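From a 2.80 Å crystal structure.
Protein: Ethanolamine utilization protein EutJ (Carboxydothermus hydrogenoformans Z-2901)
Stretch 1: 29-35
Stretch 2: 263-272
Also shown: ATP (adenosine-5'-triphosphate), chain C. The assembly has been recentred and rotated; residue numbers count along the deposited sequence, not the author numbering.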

# COMPACT_ATOMS: atom_id res chain seq x y z
N TYR A 29 21.37 -3.94 -3.90
CA TYR A 29 20.13 -3.59 -3.29
C TYR A 29 19.05 -3.65 -4.31
O TYR A 29 19.31 -3.53 -5.51
CB TYR A 29 20.23 -2.17 -2.80
CG TYR A 29 21.16 -1.99 -1.65
CD1 TYR A 29 21.27 -2.97 -0.68
CD2 TYR A 29 21.91 -0.82 -1.50
CE1 TYR A 29 22.10 -2.80 0.40
CE2 TYR A 29 22.76 -0.64 -0.41
CZ TYR A 29 22.84 -1.65 0.52
OH TYR A 29 23.66 -1.54 1.60
N LYS A 30 17.83 -3.82 -3.84
CA LYS A 30 16.68 -3.79 -4.69
C LYS A 30 15.83 -2.58 -4.28
O LYS A 30 15.61 -2.33 -3.09
CB LYS A 30 15.90 -5.07 -4.54
CG LYS A 30 16.56 -6.34 -5.05
CD LYS A 30 15.43 -7.27 -5.46
CE LYS A 30 15.64 -8.68 -5.00
NZ LYS A 30 14.34 -9.39 -4.74
N VAL A 31 15.36 -1.83 -5.27
CA VAL A 31 14.59 -0.63 -5.02
C VAL A 31 13.21 -0.75 -5.65
O VAL A 31 13.03 -1.36 -6.72
CB VAL A 31 15.30 0.62 -5.54
CG1 VAL A 31 14.61 1.87 -5.03
CG2 VAL A 31 16.75 0.63 -5.10
N GLY A 32 12.22 -0.18 -4.97
CA GLY A 32 10.87 -0.25 -5.44
C GLY A 32 10.24 1.07 -5.15
O GLY A 32 10.43 1.65 -4.08
N VAL A 33 9.50 1.58 -6.13
CA VAL A 33 8.73 2.76 -5.89
C VAL A 33 7.26 2.37 -6.01
O VAL A 33 6.88 1.64 -6.94
CB VAL A 33 9.11 3.87 -6.84
CG1 VAL A 33 8.25 5.14 -6.58
CG2 VAL A 33 10.59 4.18 -6.70
N ASP A 34 6.47 2.83 -5.04
CA ASP A 34 5.04 2.62 -5.04
C ASP A 34 4.35 3.94 -5.26
O ASP A 34 4.37 4.83 -4.38
CB ASP A 34 4.59 2.02 -3.72
CG ASP A 34 3.08 1.70 -3.70
OD1 ASP A 34 2.74 0.52 -4.02
OD2 ASP A 34 2.23 2.60 -3.38
N LEU A 35 3.73 4.08 -6.42
CA LEU A 35 2.95 5.28 -6.70
C LEU A 35 1.53 5.14 -6.14
O LEU A 35 1.00 4.02 -6.04
CB LEU A 35 3.00 5.62 -8.19
CG LEU A 35 4.41 5.91 -8.73
CD1 LEU A 35 4.40 6.22 -10.21
CD2 LEU A 35 5.09 7.04 -7.97
N VAL A 263 2.66 -3.16 2.84
CA VAL A 263 2.82 -4.50 2.27
C VAL A 263 3.16 -4.44 0.78
O VAL A 263 4.12 -5.09 0.37
CB VAL A 263 1.63 -5.50 2.58
CG1 VAL A 263 1.90 -6.88 1.98
CG2 VAL A 263 1.41 -5.58 4.08
N THR A 264 2.42 -3.64 0.01
CA THR A 264 2.65 -3.56 -1.43
C THR A 264 4.01 -2.95 -1.70
O THR A 264 4.81 -3.55 -2.42
CB THR A 264 1.54 -2.77 -2.21
OG1 THR A 264 0.24 -3.28 -1.86
CG2 THR A 264 1.72 -2.91 -3.73
N PRO A 265 4.28 -1.76 -1.12
CA PRO A 265 5.59 -1.17 -1.31
C PRO A 265 6.74 -2.18 -1.14
O PRO A 265 7.59 -2.32 -2.03
CB PRO A 265 5.62 -0.08 -0.26
CG PRO A 265 4.19 0.33 -0.12
CD PRO A 265 3.40 -0.91 -0.29
N LEU A 266 6.73 -2.94 -0.04
CA LEU A 266 7.78 -3.92 0.19
C LEU A 266 7.75 -4.94 -0.91
O LEU A 266 8.80 -5.45 -1.30
CB LEU A 266 7.60 -4.63 1.53
CG LEU A 266 8.46 -5.90 1.74
CD1 LEU A 266 9.95 -5.61 1.90
CD2 LEU A 266 7.95 -6.68 2.94
N GLY A 267 6.56 -5.25 -1.41
CA GLY A 267 6.43 -6.25 -2.48
C GLY A 267 7.06 -5.80 -3.79
O GLY A 267 7.76 -6.57 -4.44
N ILE A 268 6.81 -4.55 -4.18
CA ILE A 268 7.41 -3.99 -5.38
C ILE A 268 8.93 -4.09 -5.29
O ILE A 268 9.59 -4.69 -6.16
CB ILE A 268 7.00 -2.54 -5.58
CG1 ILE A 268 5.50 -2.45 -5.83
CG2 ILE A 268 7.67 -1.99 -6.79
CD1 ILE A 268 4.94 -1.09 -5.62
N ALA A 269 9.50 -3.53 -4.22
CA ALA A 269 10.94 -3.62 -4.01
C ALA A 269 11.46 -5.04 -4.25
O ALA A 269 12.60 -5.23 -4.66
CB ALA A 269 11.33 -3.13 -2.64
N LEU A 270 10.62 -6.05 -4.05
CA LEU A 270 11.09 -7.41 -4.24
C LEU A 270 11.39 -7.74 -5.69
O LEU A 270 12.05 -8.76 -5.99
CB LEU A 270 10.10 -8.41 -3.65
CG LEU A 270 10.17 -8.47 -2.13
CD1 LEU A 270 9.57 -9.78 -1.68
CD2 LEU A 270 11.63 -8.32 -1.64
N PHE A 271 10.94 -6.87 -6.59
CA PHE A 271 11.13 -7.10 -8.02
C PHE A 271 12.42 -6.51 -8.55
O PHE A 271 13.17 -7.21 -9.24
CB PHE A 271 9.92 -6.61 -8.82
CG PHE A 271 8.71 -7.48 -8.65
CD1 PHE A 271 8.85 -8.87 -8.51
CD2 PHE A 271 7.43 -6.93 -8.64
CE1 PHE A 271 7.74 -9.69 -8.34
CE2 PHE A 271 6.31 -7.74 -8.47
CZ PHE A 271 6.47 -9.12 -8.33
N GLY A 272 12.68 -5.24 -8.22
CA GLY A 272 13.95 -4.59 -8.52
C GLY A 272 15.16 -5.43 -8.13
O GLY A 272 16.12 -5.57 -8.89
PG ATP C . -1.72 2.11 -2.54
O1G ATP C . -0.53 2.30 -1.61
O2G ATP C . -2.82 1.26 -1.96
O3G ATP C . -1.34 1.59 -3.92
PB ATP C . -2.21 4.69 -1.57
O1B ATP C . -3.03 5.91 -1.80
O2B ATP C . -0.74 4.92 -1.34
O3B ATP C . -2.44 3.56 -2.68
PA ATP C . -2.25 3.35 1.07
O1A ATP C . -0.86 3.86 1.29
O2A ATP C . -2.46 1.86 0.96
O3A ATP C . -2.89 3.95 -0.30
O5' ATP C . -3.25 4.01 2.14
C5' ATP C . -3.45 5.40 2.32
C4' ATP C . -4.63 5.47 3.27
O4' ATP C . -4.30 4.78 4.48
C3' ATP C . -4.93 6.90 3.67
O3' ATP C . -6.34 7.16 3.59
C2' ATP C . -4.56 6.98 5.12
O2' ATP C . -5.42 7.86 5.83
C1' ATP C . -4.67 5.55 5.62
N9 ATP C . -3.84 5.50 6.87
C8 ATP C . -2.51 5.69 7.01
N7 ATP C . -2.12 5.67 8.31
C5 ATP C . -3.23 5.48 9.06
C6 ATP C . -3.55 5.35 10.51
N6 ATP C . -2.59 5.41 11.46
N1 ATP C . -4.85 5.16 10.86
C2 ATP C . -5.84 5.08 9.96
N3 ATP C . -5.62 5.18 8.63
C4 ATP C . -4.36 5.38 8.12

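The most unusual feature of this contact is how little separates strand from helix at its centre: the CA of Gly32 lies 3.7 Å from the CA of Ala269, so that backbone packs almost directly on backbone. Glycine makes this approach possible. A CB built on Gly32 would point toward the helix and fall 2.3 Å from Ala269 N and 3.0 Å from Ile268 C, both clashes. The principle is a familiar one: where a helix must sit close against a strand, the side chain that would ordinarily hold them apart is absent. Here the axes of the strand and the helix come within 6.4 Å, and their N-to-C directions differ by 137°, so the two segments run obliquely and in broadly opposing senses, bringing together residues at least 230 apart in sequence wherever they touch.

The strand's alternation sorts its residues around this point. Lys30 and Asp34 direct their CA-to-CB bonds toward the second stretch, as a CB on Gly32 would, whereas Val31 and Val33 direct theirs away. The two valines therefore meet the partner through their backbone: Val31 C lies 4.0 Å from Ala269 CA, and Val33 O lies 3.6 Å from Ile268 CD1. Their beta-branched side chains, well suited to extended structure, are buried on the other side of the strand.

In the second stretch, Ala269 and Ile268 fill complementary roles. The small methyl of Ala269 points sideways and adds little bulk where the backbones nearly touch. Ile268, with chi1 in m and chi2 in t, reaches along the strand; its CG2 is 3.9 Å from Gly32 CA, while its CD1 extends to within 3.2 Å of Asp34 OD1. One branched aliphatic side chain thus packs beside the glycine and against the next inward-facing residue.

Asp34 meets the helix by van der Waals contact. Its OD1 is 3.6 Å from Thr264 CG2, and its CG is 4.0 Å from Pro265 CG, so methyl and ring carbons enclose the carboxylate from the helix side. Its other oxygen, OD2, comes 3.3 Å from O1G of the bound ATP, placing this end of the contact beside the gamma-phosphate. Thr264 OG1 is hydrogen-bonded elsewhere in the structure, and its methyl lines the contact.

At the other end of the contact, Lys30 supplies the sole hydrogen bond between the stretches, from NZ to Leu270 O at 2.7 Å. Its long chain does more than carry the charge: CB lies 3.3 Å from Ala269 O, and CD lies 3.3 Å from Gly272 C. The aliphatic portion thus packs along the C-terminal part of the second stretch, while the ammonium group finds a backbone carbonyl. Gly272 repeats the logic of Gly32, since a CB there would come 2.4 Å from Val31 O. In all, 459 Å² is buried, held mainly by close packing and fastened by a single polar link.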